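Side-chain contacts in cytidylyltransferase (Leptospira borgpetersenii serovar Hardjo-bovis, PDB 6OEW), which probably transfers a cytidylyl group from CTP to an acceptor, as a magnesium-dependent nucleotidyltransferase of the GT-A clan: residues 25-30 with 106-111; 13-18 with 39-44; 197-202 with 207-212; 54-59 with 65-70. All coordinates share one frame; numbering follows the deposited sequence. Where two conformers were deposited one is given.

Contact 1. Residues 25-30 with 106-111. With MG (magnesium ion), chain C.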
loop_
_atom_site.group_PDB
_atom_site.type_symbol
_atom_site.label_atom_id
_atom_site.label_comp_id
_atom_site.label_asym_id
_atom_site.label_seq_id
_atom_site.Cartn_x
_atom_site.Cartn_y
_atom_site.Cartn_z
ATOM N N PRO A 25 0.513 -9.721 -14.066
ATOM C CA PRO A 25 1.691 -10.354 -13.460
ATOM C C PRO A 25 2.970 -9.766 -14.049
ATOM O O PRO A 25 3.049 -9.497 -15.250
ATOM C CB PRO A 25 1.522 -11.839 -13.814
ATOM C CG PRO A 25 0.517 -11.862 -14.978
ATOM C CD PRO A 25 -0.396 -10.701 -14.694
ATOM N N GLY A 26 3.958 -9.506 -13.178
ATOM C CA GLY A 26 5.229 -8.930 -13.583
ATOM C C GLY A 26 5.304 -7.429 -13.442
ATOM O O GLY A 26 6.381 -6.843 -13.642
ATOM N N LYS A 27 4.196 -6.783 -13.101
ATOM C CA LYS A 27 4.148 -5.329 -13.163
ATOM C C LYS A 27 5.111 -4.689 -12.169
ATOM O O LYS A 27 5.639 -3.615 -12.443
ATOM C CB LYS A 27 2.717 -4.841 -12.919
ATOM C CG LYS A 27 2.190 -5.141 -11.482
ATOM C CD LYS A 27 0.658 -5.129 -11.436
ATOM C CE LYS A 27 0.147 -5.387 -10.003
ATOM N NZ LYS A 27 -1.330 -5.623 -9.993
ATOM N N ILE A 28 5.369 -5.331 -11.022
ATOM C CA ILE A 28 6.217 -4.676 -10.030
ATOM C C ILE A 28 7.647 -4.539 -10.517
ATOM O O ILE A 28 8.400 -3.713 -9.984
ATOM C CB ILE A 28 6.182 -5.429 -8.685
ATOM C CG1 ILE A 28 6.746 -6.846 -8.813
ATOM C CG2 ILE A 28 4.757 -5.412 -8.103
ATOM C CD1 ILE A 28 6.853 -7.572 -7.458
ATOM N N ALA A 29 8.035 -5.315 -11.533
ATOM C CA ALA A 29 9.362 -5.261 -12.130
ATOM C C ALA A 29 9.413 -4.411 -13.396
ATOM O O ALA A 29 10.461 -4.352 -14.044
ATOM C CB ALA A 29 9.863 -6.689 -12.437
ATOM N N LEU A 30 8.312 -3.768 -13.776
ATOM C CA LEU A 30 8.316 -2.935 -14.966
ATOM C C LEU A 30 9.197 -1.700 -14.771
ATOM O O LEU A 30 9.250 -1.126 -13.669
ATOM C CB LEU A 30 6.905 -2.481 -15.317
ATOM C CG LEU A 30 5.965 -3.473 -15.971
ATOM C CD1 LEU A 30 4.558 -2.923 -15.969
ATOM C CD2 LEU A 30 6.455 -3.697 -17.398
ATOM N N THR A 106 0.240 -2.316 -0.439
ATOM C CA THR A 106 0.397 -3.312 -1.493
ATOM C C THR A 106 1.224 -2.705 -2.619
ATOM O O THR A 106 1.175 -1.491 -2.872
ATOM C CB THR A 106 -0.951 -3.783 -2.043
ATOM O OG1 THR A 106 -1.576 -2.714 -2.767
ATOM C CG2 THR A 106 -1.872 -4.250 -0.915
ATOM N N GLY A 107 1.972 -3.565 -3.296
ATOM C CA GLY A 107 2.903 -3.122 -4.317
ATOM C C GLY A 107 2.284 -2.625 -5.612
ATOM O O GLY A 107 3.002 -2.375 -6.588
ATOM N N ASP A 108 0.966 -2.498 -5.683
ATOM C CA ASP A 108 0.402 -1.846 -6.859
ATOM C C ASP A 108 0.095 -0.373 -6.610
ATOM O O ASP A 108 -0.676 0.234 -7.362
ATOM C CB ASP A 108 -0.843 -2.574 -7.333
ATOM C CG ASP A 108 -1.814 -2.797 -6.232
ATOM O OD1 ASP A 108 -1.737 -2.058 -5.204
ATOM O OD2 ASP A 108 -2.621 -3.743 -6.382
ATOM N N CYS A 109 0.684 0.207 -5.568
ATOM C CA CYS A 109 0.508 1.620 -5.237
ATOM C C CYS A 109 1.841 2.364 -5.280
ATOM O O CYS A 109 2.286 2.930 -4.267
ATOM C CB CYS A 109 -0.126 1.760 -3.857
ATOM S SG CYS A 109 -1.799 1.126 -3.757
ATOM N N PRO A 110 2.485 2.420 -6.445
ATOM C CA PRO A 110 3.845 2.972 -6.500
ATOM C C PRO A 110 3.950 4.451 -6.165
ATOM O O PRO A 110 5.059 4.895 -5.847
ATOM C CB PRO A 110 4.257 2.716 -7.952
ATOM C CG PRO A 110 2.951 2.727 -8.698
ATOM C CD PRO A 110 2.034 1.980 -7.781
ATOM N N LEU A 111 2.872 5.239 -6.262
ATOM C CA LEU A 111 2.935 6.672 -5.977
ATOM C C LEU A 111 2.446 7.008 -4.578
ATOM O O LEU A 111 2.145 8.179 -4.303
ATOM C CB LEU A 111 2.143 7.483 -7.003
ATOM C CG LEU A 111 2.554 7.234 -8.465
ATOM C CD1 LEU A 111 1.901 8.217 -9.398
ATOM C CD2 LEU A 111 4.064 7.278 -8.645
HETATM MG MG MG C . -4.443 -4.078 -5.885
HETATM O O HOH W 1 -1.348 -6.410 -6.984
HETATM O O HOH W 2 -5.128 -2.441 -7.497
HETATM O O HOH W 3 -4.146 -5.490 -7.886
HETATM O O HOH W 4 -6.770 -4.224 -5.288
#

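Contact 2. Residues 13-18 with 39-44. With EDO (1,2-ethanediol), chain D.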
loop_
_atom_site.group_PDB
_atom_site.type_symbol
_atom_site.label_atom_id
_atom_site.label_comp_id
_atom_site.label_asym_id
_atom_site.label_seq_id
_atom_site.Cartn_x
_atom_site.Cartn_y
_atom_site.Cartn_z
ATOM N N ILE A 13 5.982 -0.748 8.334
ATOM C CA ILE A 13 5.327 -0.598 7.033
ATOM C C ILE A 13 5.582 -1.886 6.250
ATOM O O ILE A 13 6.704 -2.150 5.802
ATOM C CB ILE A 13 5.823 0.636 6.267
ATOM C CG1 ILE A 13 5.596 1.921 7.055
ATOM C CG2 ILE A 13 5.091 0.716 4.893
ATOM C CD1 ILE A 13 6.289 3.133 6.447
ATOM N N LEU A 14 4.539 -2.706 6.106
ATOM C CA LEU A 14 4.660 -4.061 5.585
ATOM C C LEU A 14 3.975 -4.084 4.225
ATOM O O LEU A 14 2.743 -4.002 4.143
ATOM C CB LEU A 14 4.035 -5.075 6.541
ATOM C CG LEU A 14 4.563 -5.088 7.966
ATOM C CD1 LEU A 14 4.110 -6.364 8.642
ATOM C CD2 LEU A 14 6.082 -4.945 8.007
ATOM N N ILE A 15 4.778 -4.174 3.163
ATOM C CA ILE A 15 4.295 -4.062 1.792
ATOM C C ILE A 15 4.218 -5.449 1.180
ATOM O O ILE A 15 5.247 -6.113 0.981
ATOM C CB ILE A 15 5.213 -3.174 0.944
ATOM C CG1 ILE A 15 5.538 -1.870 1.675
ATOM C CG2 ILE A 15 4.585 -2.906 -0.437
ATOM C CD1 ILE A 15 6.755 -1.245 1.104
ATOM N N GLN A 16 3.015 -5.873 0.818
ATOM C CA GLN A 16 2.868 -7.139 0.116
ATOM C C GLN A 16 3.063 -6.925 -1.381
ATOM O O GLN A 16 2.488 -6.007 -1.979
ATOM C CB GLN A 16 1.509 -7.779 0.409
ATOM C CG GLN A 16 0.325 -6.918 0.036
ATOM C CD GLN A 16 -0.984 -7.671 0.164
ATOM O OE1 GLN A 16 -1.616 -7.663 1.212
ATOM N NE2 GLN A 16 -1.390 -8.340 -0.918
ATOM N N ALA A 17 3.913 -7.750 -1.979
ATOM C CA ALA A 17 4.194 -7.614 -3.403
ATOM C C ALA A 17 4.625 -8.967 -3.925
ATOM O O ALA A 17 5.278 -9.732 -3.212
ATOM C CB ALA A 17 5.300 -6.591 -3.686
ATOM N N ARG A 18 4.241 -9.269 -5.165
ATOM C CA ARG A 18 4.656 -10.516 -5.791
ATOM C C ARG A 18 4.637 -10.353 -7.304
ATOM O O ARG A 18 3.889 -9.535 -7.850
ATOM C CB ARG A 18 3.757 -11.705 -5.404
ATOM C CG ARG A 18 2.363 -11.621 -6.013
ATOM C CD ARG A 18 1.470 -12.738 -5.498
ATOM N NE ARG A 18 1.908 -14.051 -5.971
ATOM C CZ ARG A 18 1.254 -15.188 -5.749
ATOM N NH1 ARG A 18 0.132 -15.184 -5.041
ATOM N NH2 ARG A 18 1.728 -16.336 -6.238
ATOM N N GLY A 39 10.535 -0.533 -6.906
ATOM C CA GLY A 39 11.633 0.299 -6.412
ATOM C C GLY A 39 11.242 1.761 -6.241
ATOM O O GLY A 39 11.630 2.417 -5.265
ATOM N N PHE A 40 10.469 2.290 -7.188
ATOM C CA PHE A 40 9.942 3.645 -7.066
ATOM C C PHE A 40 9.140 3.817 -5.782
ATOM O O PHE A 40 9.282 4.830 -5.076
ATOM C CB PHE A 40 9.070 3.950 -8.285
ATOM C CG PHE A 40 8.915 5.407 -8.569
ATOM C CD1 PHE A 40 9.651 6.004 -9.589
ATOM C CD2 PHE A 40 8.041 6.190 -7.824
ATOM C CE1 PHE A 40 9.515 7.353 -9.874
ATOM C CE2 PHE A 40 7.910 7.560 -8.106
ATOM C CZ PHE A 40 8.650 8.135 -9.119
ATOM N N MET A 41 8.269 2.853 -5.484
ATOM C CA MET A 41 7.475 2.892 -4.259
ATOM C C MET A 41 8.364 2.924 -3.020
ATOM O O MET A 41 8.147 3.725 -2.102
ATOM C CB MET A 41 6.542 1.686 -4.210
ATOM C CG MET A 41 5.480 1.786 -3.115
ATOM S SD MET A 41 4.537 0.252 -3.015
ATOM C CE MET A 41 3.409 0.663 -1.662
ATOM N N LEU A 42 9.372 2.056 -2.985
ATOM C CA LEU A 42 10.272 2.010 -1.843
ATOM C C LEU A 42 11.008 3.337 -1.676
ATOM O O LEU A 42 11.152 3.831 -0.555
ATOM C CB LEU A 42 11.242 0.839 -2.001
ATOM C CG LEU A 42 10.605 -0.564 -1.976
ATOM C CD1 LEU A 42 11.657 -1.648 -2.156
ATOM C CD2 LEU A 42 9.850 -0.799 -0.670
ATOM N N GLU A 43 11.440 3.951 -2.780
ATOM C CA GLU A 43 12.099 5.254 -2.682
ATOM C C GLU A 43 11.160 6.315 -2.113
ATOM O O GLU A 43 11.588 7.173 -1.329
ATOM C CB GLU A 43 12.630 5.688 -4.047
ATOM C CG GLU A 43 13.812 4.871 -4.510
ATOM C CD GLU A 43 14.503 5.493 -5.692
ATOM O OE1 GLU A 43 14.716 6.719 -5.693
ATOM O OE2 GLU A 43 14.819 4.751 -6.637
ATOM N N ARG A 44 9.874 6.265 -2.483
ATOM C CA ARG A 44 8.907 7.208 -1.926
ATOM C C ARG A 44 8.675 6.970 -0.437
ATOM O O ARG A 44 8.485 7.923 0.331
ATOM C CB ARG A 44 7.601 7.125 -2.715
ATOM C CG ARG A 44 7.736 7.833 -4.065
ATOM C CD ARG A 44 6.460 7.803 -4.882
ATOM N NE ARG A 44 5.340 8.524 -4.267
ATOM C CZ ARG A 44 5.175 9.845 -4.280
ATOM N NH1 ARG A 44 6.072 10.652 -4.843
ATOM N NH2 ARG A 44 4.093 10.372 -3.719
HETATM C C1 EDO D . 7.135 12.130 -0.532
HETATM O O1 EDO D . 6.871 12.249 0.876
HETATM C C2 EDO D . 6.323 10.983 -1.145
HETATM O O2 EDO D . 6.545 9.777 -0.397
#

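Contact 3. Residues 197-202 with 207-212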
loop_
_atom_site.group_PDB
_atom_site.type_symbol
_atom_site.label_atom_id
_atom_site.label_comp_id
_atom_site.label_asym_id
_atom_site.label_seq_id
_atom_site.Cartn_x
_atom_site.Cartn_y
_atom_site.Cartn_z
ATOM N N TYR A 197 -10.036 9.331 -9.889
ATOM C CA TYR A 197 -8.715 9.095 -10.451
ATOM C C TYR A 197 -8.200 7.724 -10.033
ATOM O O TYR A 197 -8.322 7.320 -8.873
ATOM C CB TYR A 197 -7.733 10.183 -10.018
ATOM C CG TYR A 197 -8.114 11.556 -10.521
ATOM C CD1 TYR A 197 -8.029 11.876 -11.880
ATOM C CD2 TYR A 197 -8.572 12.530 -9.647
ATOM C CE1 TYR A 197 -8.391 13.141 -12.338
ATOM C CE2 TYR A 197 -8.931 13.792 -10.094
ATOM C CZ TYR A 197 -8.839 14.093 -11.436
ATOM O OH TYR A 197 -9.199 15.350 -11.876
ATOM N N ARG A 198 -7.621 7.011 -10.985
ATOM C CA ARG A 198 -7.094 5.677 -10.739
ATOM C C ARG A 198 -5.582 5.714 -10.893
ATOM O O ARG A 198 -5.070 5.894 -11.998
ATOM C CB ARG A 198 -7.705 4.665 -11.700
ATOM C CG ARG A 198 -7.110 3.275 -11.525
ATOM C CD ARG A 198 -7.750 2.292 -12.524
ATOM N NE ARG A 198 -9.113 1.950 -12.128
ATOM C CZ ARG A 198 -9.423 0.982 -11.264
ATOM N NH1 ARG A 198 -8.467 0.243 -10.691
ATOM N NH2 ARG A 198 -10.699 0.750 -10.966
ATOM N N LEU A 199 -4.870 5.540 -9.788
ATOM C CA LEU A 199 -3.417 5.629 -9.797
ATOM C C LEU A 199 -2.788 4.350 -9.255
ATOM O O LEU A 199 -1.656 4.360 -8.764
ATOM C CB LEU A 199 -2.964 6.871 -9.014
ATOM C CG LEU A 199 -3.481 8.175 -9.649
ATOM C CD1 LEU A 199 -3.182 9.399 -8.794
ATOM C CD2 LEU A 199 -2.918 8.353 -11.056
ATOM N N THR A 200 -3.505 3.243 -9.343
ATOM C CA THR A 200 -2.945 1.938 -9.053
ATOM C C THR A 200 -2.561 1.283 -10.380
ATOM O O THR A 200 -2.928 1.774 -11.458
ATOM C CB THR A 200 -3.962 1.108 -8.263
ATOM O OG1 THR A 200 -3.414 -0.172 -7.944
ATOM C CG2 THR A 200 -5.243 0.971 -9.039
ATOM N N ILE A 201 -1.745 0.233 -10.314
ATOM C CA ILE A 201 -1.288 -0.430 -11.540
ATOM C C ILE A 201 -1.854 -1.846 -11.575
ATOM O O ILE A 201 -1.453 -2.730 -10.804
ATOM C CB ILE A 201 0.242 -0.417 -11.685
ATOM C CG1 ILE A 201 0.633 -1.172 -12.964
ATOM C CG2 ILE A 201 0.957 -0.961 -10.422
ATOM C CD1 ILE A 201 1.902 -0.683 -13.575
ATOM N N ASP A 202 -2.823 -2.038 -12.463
ATOM C CA ASP A 202 -3.401 -3.326 -12.763
ATOM C C ASP A 202 -3.495 -3.595 -14.256
ATOM O O ASP A 202 -3.724 -4.745 -14.630
ATOM C CB ASP A 202 -4.805 -3.446 -12.165
ATOM C CG ASP A 202 -4.791 -3.548 -10.658
ATOM O OD1 ASP A 202 -4.139 -4.483 -10.121
ATOM O OD2 ASP A 202 -5.444 -2.690 -10.025
ATOM N N TYR A 207 -0.336 1.731 -16.242
ATOM C CA TYR A 207 1.095 1.937 -16.396
ATOM C C TYR A 207 1.392 3.176 -17.226
ATOM O O TYR A 207 2.264 3.975 -16.869
ATOM C CB TYR A 207 1.699 0.683 -17.042
ATOM C CG TYR A 207 3.201 0.656 -17.234
ATOM C CD1 TYR A 207 4.077 0.998 -16.194
ATOM C CD2 TYR A 207 3.743 0.242 -18.437
ATOM C CE1 TYR A 207 5.471 0.949 -16.389
ATOM C CE2 TYR A 207 5.106 0.177 -18.634
ATOM C CZ TYR A 207 5.973 0.524 -17.613
ATOM O OH TYR A 207 7.338 0.457 -17.858
ATOM N N GLU A 208 0.728 3.318 -18.377
ATOM C CA GLU A 208 0.951 4.478 -19.236
ATOM C C GLU A 208 0.586 5.767 -18.511
ATOM O O GLU A 208 1.290 6.777 -18.617
ATOM C CB GLU A 208 0.117 4.352 -20.514
ATOM C CG GLU A 208 0.431 3.120 -21.375
ATOM C CD GLU A 208 -0.541 2.929 -22.541
ATOM O OE1 GLU A 208 -1.636 3.531 -22.541
ATOM O OE2 GLU A 208 -0.207 2.167 -23.464
ATOM N N THR A 209 -0.542 5.742 -17.797
ATOM C CA THR A 209 -0.969 6.882 -16.979
ATOM C C THR A 209 0.083 7.237 -15.937
ATOM O O THR A 209 0.454 8.411 -15.769
ATOM C CB THR A 209 -2.293 6.538 -16.283
ATOM O OG1 THR A 209 -3.303 6.300 -17.272
ATOM C CG2 THR A 209 -2.746 7.680 -15.321
ATOM N N LEU A 210 0.548 6.235 -15.195
ATOM C CA LEU A 210 1.519 6.482 -14.137
ATOM C C LEU A 210 2.839 6.962 -14.717
ATOM O O LEU A 210 3.507 7.822 -14.134
ATOM C CB LEU A 210 1.721 5.208 -13.313
ATOM C CG LEU A 210 0.497 4.767 -12.501
ATOM C CD1 LEU A 210 0.688 3.355 -12.027
ATOM C CD2 LEU A 210 0.291 5.694 -11.293
ATOM N N LYS A 211 3.228 6.421 -15.870
ATOM C CA LYS A 211 4.445 6.901 -16.513
ATOM C C LYS A 211 4.317 8.367 -16.891
ATOM O O LYS A 211 5.271 9.142 -16.750
ATOM C CB LYS A 211 4.756 6.040 -17.740
ATOM C CG LYS A 211 5.508 4.772 -17.360
ATOM C CD LYS A 211 5.645 3.766 -18.546
ATOM C CE LYS A 211 5.712 4.377 -19.914
ATOM N NZ LYS A 211 5.815 3.307 -21.013
ATOM N N SER A 212 3.139 8.772 -17.356
ATOM C CA SER A 212 2.942 10.175 -17.687
ATOM C C SER A 212 2.996 11.049 -16.434
ATOM O O SER A 212 3.624 12.115 -16.442
ATOM C CB SER A 212 1.622 10.339 -18.429
ATOM O OG SER A 212 1.721 9.736 -19.703
#

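Contact 4. Residues 54-59 with 65-70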
loop_
_atom_site.group_PDB
_atom_site.type_symbol
_atom_site.label_atom_id
_atom_site.label_comp_id
_atom_site.label_asym_id
_atom_site.label_seq_id
_atom_site.Cartn_x
_atom_site.Cartn_y
_atom_site.Cartn_z
ATOM N N VAL A 54 10.504 -0.670 7.113
ATOM C CA VAL A 54 9.815 -1.105 5.908
ATOM C C VAL A 54 10.249 -2.534 5.636
ATOM O O VAL A 54 11.446 -2.845 5.701
ATOM C CB VAL A 54 10.149 -0.195 4.713
ATOM C CG1 VAL A 54 9.567 -0.746 3.439
ATOM C CG2 VAL A 54 9.600 1.201 4.951
ATOM N N VAL A 55 9.283 -3.410 5.381
ATOM C CA VAL A 55 9.554 -4.790 4.989
ATOM C C VAL A 55 8.706 -5.100 3.763
ATOM O O VAL A 55 7.514 -4.766 3.730
ATOM C CB VAL A 55 9.241 -5.792 6.120
ATOM C CG1 VAL A 55 9.816 -7.187 5.781
ATOM C CG2 VAL A 55 9.745 -5.262 7.511
ATOM N N VAL A 56 9.312 -5.732 2.759
ATOM C CA VAL A 56 8.562 -6.268 1.628
ATOM C C VAL A 56 8.215 -7.719 1.934
ATOM O O VAL A 56 9.094 -8.536 2.252
ATOM C CB VAL A 56 9.359 -6.153 0.317
ATOM C CG1 VAL A 56 8.659 -6.915 -0.823
ATOM C CG2 VAL A 56 9.564 -4.689 -0.073
ATOM N N LEU A 57 6.927 -8.037 1.858
ATOM C CA LEU A 57 6.416 -9.365 2.147
ATOM C C LEU A 57 6.052 -9.997 0.811
ATOM O O LEU A 57 5.117 -9.544 0.146
ATOM C CB LEU A 57 5.188 -9.307 3.038
ATOM C CG LEU A 57 5.348 -9.162 4.558
ATOM C CD1 LEU A 57 6.235 -7.960 4.901
ATOM C CD2 LEU A 57 3.962 -9.036 5.151
ATOM N N THR A 58 6.747 -11.069 0.442
ATOM C CA THR A 58 6.468 -11.692 -0.850
ATOM C C THR A 58 6.346 -13.203 -0.647
ATOM O O THR A 58 6.209 -13.665 0.493
ATOM C CB THR A 58 7.558 -11.296 -1.863
ATOM O OG1 THR A 58 7.183 -11.708 -3.194
ATOM C CG2 THR A 58 8.917 -11.903 -1.480
ATOM N N THR A 59 6.335 -13.990 -1.723
ATOM C CA THR A 59 6.181 -15.431 -1.590
ATOM C C THR A 59 7.539 -16.119 -1.660
ATOM O O THR A 59 8.564 -15.506 -1.958
ATOM C CB THR A 59 5.273 -16.031 -2.682
ATOM O OG1 THR A 59 6.080 -16.334 -3.821
ATOM C CG2 THR A 59 4.170 -15.042 -3.101
ATOM N N ASP A 65 12.199 -14.286 -6.353
ATOM C CA ASP A 65 13.585 -13.856 -6.241
ATOM C C ASP A 65 13.741 -12.451 -6.811
ATOM O O ASP A 65 14.538 -11.653 -6.303
ATOM C CB ASP A 65 14.519 -14.827 -6.975
ATOM C CG ASP A 65 14.565 -16.217 -6.338
ATOM O OD1 ASP A 65 13.852 -16.478 -5.337
ATOM O OD2 ASP A 65 15.308 -17.066 -6.870
ATOM N N LYS A 66 12.979 -12.131 -7.859
ATOM C CA LYS A 66 13.030 -10.790 -8.430
ATOM C C LYS A 66 12.541 -9.754 -7.422
ATOM O O LYS A 66 13.163 -8.700 -7.256
ATOM C CB LYS A 66 12.202 -10.742 -9.715
ATOM C CG LYS A 66 12.270 -9.414 -10.457
ATOM C CD LYS A 66 13.697 -9.087 -10.844
ATOM C CE LYS A 66 13.783 -7.728 -11.511
ATOM N NZ LYS A 66 15.187 -7.229 -11.587
ATOM N N THR A 67 11.432 -10.048 -6.735
ATOM C CA THR A 67 10.911 -9.154 -5.694
ATOM C C THR A 67 11.925 -8.967 -4.575
ATOM O O THR A 67 12.179 -7.834 -4.132
ATOM C CB THR A 67 9.588 -9.723 -5.155
ATOM O OG1 THR A 67 8.785 -10.166 -6.270
ATOM C CG2 THR A 67 8.782 -8.666 -4.339
ATOM N N GLU A 68 12.522 -10.063 -4.104
ATOM C CA GLU A 68 13.571 -9.939 -3.100
ATOM C C GLU A 68 14.722 -9.081 -3.619
ATOM O O GLU A 68 15.250 -8.227 -2.888
ATOM C CB GLU A 68 14.058 -11.328 -2.681
ATOM C CG GLU A 68 15.195 -11.300 -1.684
ATOM C CD GLU A 68 15.743 -12.668 -1.382
ATOM O OE1 GLU A 68 15.233 -13.667 -1.949
ATOM O OE2 GLU A 68 16.697 -12.749 -0.585
ATOM N N GLU A 69 15.101 -9.268 -4.891
ATOM C CA GLU A 69 16.212 -8.512 -5.466
ATOM C C GLU A 69 15.919 -7.015 -5.471
ATOM O O GLU A 69 16.789 -6.195 -5.138
ATOM C CB GLU A 69 16.506 -8.986 -6.889
ATOM C CG GLU A 69 17.311 -7.972 -7.707
ATOM C CD GLU A 69 17.396 -8.317 -9.202
ATOM O OE1 GLU A 69 17.310 -9.513 -9.557
ATOM O OE2 GLU A 69 17.546 -7.381 -10.017
ATOM N N ILE A 70 14.700 -6.645 -5.864
ATOM C CA ILE A 70 14.313 -5.242 -5.900
ATOM C C ILE A 70 14.326 -4.655 -4.489
ATOM O O ILE A 70 14.878 -3.569 -4.259
ATOM C CB ILE A 70 12.935 -5.091 -6.575
ATOM C CG1 ILE A 70 13.021 -5.402 -8.076
ATOM C CG2 ILE A 70 12.340 -3.690 -6.330
ATOM C CD1 ILE A 70 11.656 -5.525 -8.736
#

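Contact 1. Residues 25-30 with 106-111
K27 and D108 lie side by side and point the same way, a worked example of how a lysine can flank a metal site without touching the metal. Followed outward from CB, the lysine chain starts with CG wedged between its own backbone N and carbonyl carbon (chi1 65°). CG and CD then run nearly straight, and CE arrives alongside the aspartate, 4.0 Å from CB of D108. NZ stays 4.3 Å from D108 OD2, too far for direct pairing, and a water joins the two instead: it accepts from K27 NZ at 3.1 Å and donates to D108 OD2 at 3.0 Å. The ammonium is further held by a salt bridge to D202 and by the carbonyl oxygens of R23 and I201, which together fix its position.

The D108 carboxylate divides its work between its two oxygens. OD2 binds the magnesium ion at 1.9 Å, alongside three water ligands. OD1 accepts a short 2.5 Å bond from T106 OG1, which meets it from above the carboxylate plane, 36° out of it, and steadies the group's rotation. Apart from these polar atoms, I28 CG2 packs 3.8 Å from G107 O, a buried carbonyl oxygen with no polar partner in the model.

A metal-binding aspartate in the turn after a central strand, faced by a lysine from the loop that follows the first strand, is consistent with the active site of a nucleotidyltransferase with a GT-A fold.

Contact 2. Residues 13-18 with 39-44
I15, on strand 11-16 within the sheet of this GT-A fold, meets M41 and L42 of helix 37-45, which lies against that sheet. The example illustrates how one branched side chain can serve two helix residues.

All the contact across the interface is apolar. The two ends of the isoleucine work separately: CG2 faces the methionine, 4.0 Å from M41 CE, whereas CD1 carries on to L42 CD2 at 3.6 Å. M41 leaves the helix with CG opposite its backbone N (chi1 -168°) and stays fully extended, sliding past I15 in the reverse direction, so that SD as well as CE lies beside CG2. L42 crosses the isoleucine at a slant and brings only its CD2 methyl up to it. V56 and L105, from the strands on the two flanks of 11-16, close round L42 and M41 respectively.

Polar bonds lie at the end of the helical segment. The R44 guanidinium bonds to the carbonyl oxygens of I112 and F222 and makes a cation-pi contact with the F222 ring. An ethanediol molecule, probably from the crystallisation liquor, covers one guanidinium face off-centre, its C2 3.4 Å above the plane, while its O2 donates to R44 O at 2.8 Å.

Contact 3. Residues 197-202 with 207-212
T209 OG1 is gripped by two backbone groups, the amide N of Q239 and the carbonyl oxygen of E205 one turn earlier in its helix, while the CG2 methyl of the same side chain turns to L199 CD2 at 4.3 Å. One residue thus illustrates how threonine can split its two branches between a polar tie and an apolar wall.

L210 carries most of the packing. It spreads its two methyls along one side of the backbone of 197-202: CD2 sits 3.5 Å from L199 O and 4.1 Å from L199 CB, whereas CD1 presses on I201 CB at 3.8 Å. Helix 204-214 thereby packs on the loop that leads into it, and that loop borders the metal site of this GT-A fold. T200 has its CB on the far side from the helix, and its OG1 bonds to D108 O, the backbone of the magnesium ligand.

I201 sends CG1 opposite its backbone N (chi1 178°), and the chain runs beside Y207, pointing the same way. Its CD1 approaches Y207 CB at 3.7 Å and comes obliquely to the ring at CD1 of the tyrosine. The phenol OH bonds to P31 O. Over one face of this ring, toward its rim, lies K211 CD, 3.4 Å above the plane.

Contact 4. Residues 54-59 with 65-70
T67 brings helix 65-73 against V56 and T58 of strand 54-59 in a beta-alpha-beta unit completed by strand 77-81, a textbook beta-alpha-beta crossover, in which the helix connects two parallel strands and packs on the first of them. The helical segment opens with D65, whose carboxylate forms a salt bridge with R80 on strand 77-81.

K66 makes no contact with strand 54-59 and pairs within the helix, NZ to E69 OE2 at 2.8 Å, reaching the oxygen from well above the carboxylate plane (61° out of it).

T67 follows and carries the contact. Its CG2, set opposite the backbone N, enters between two strand side chains, 3.9 Å from V56 CG1 and 3.6 Å from T58 OG1. The two threonines approach tip to tip, yet each hydroxyl spends its bonding away from the other: T58 OG1 pairs with A17 O, T67 OG1 with D64 OD1. V56 meets T67 at a slant through a single methyl, so the T67 methyl packs on one methyl and one hydroxyl oxygen.

E68 adds a second carboxylate to R80. E69, besides holding K66, gives its backbone N to D65 O at 2.8 Å, and the segment ends in regular helix with I70 N bonded to K66 O at 2.9 Å.

Overall arrangement
From the N terminus, the chain opens contact 2 at 13-18, on strand 11-16, and contact 1 at loop 25-30 before 39-44, on helix 37-45, closes contact 2, so the two cross. Contact 4 opens and closes at 54-59 and 65-70, wholly within the long span that contact 1 completes only at 106-111. Contact 3 comes last, a short closure between 197-202 and 207-212. Strands 11-16 and 54-59 are neighbours in the central sheet, which joins contacts 2 and 4. Contact 1 touches all three others: G107 N bonds to Q16 O, I28 packs on T67, and L111 meets L210. Contacts 3 and 4, with centres about 22 Å apart, are linked through it.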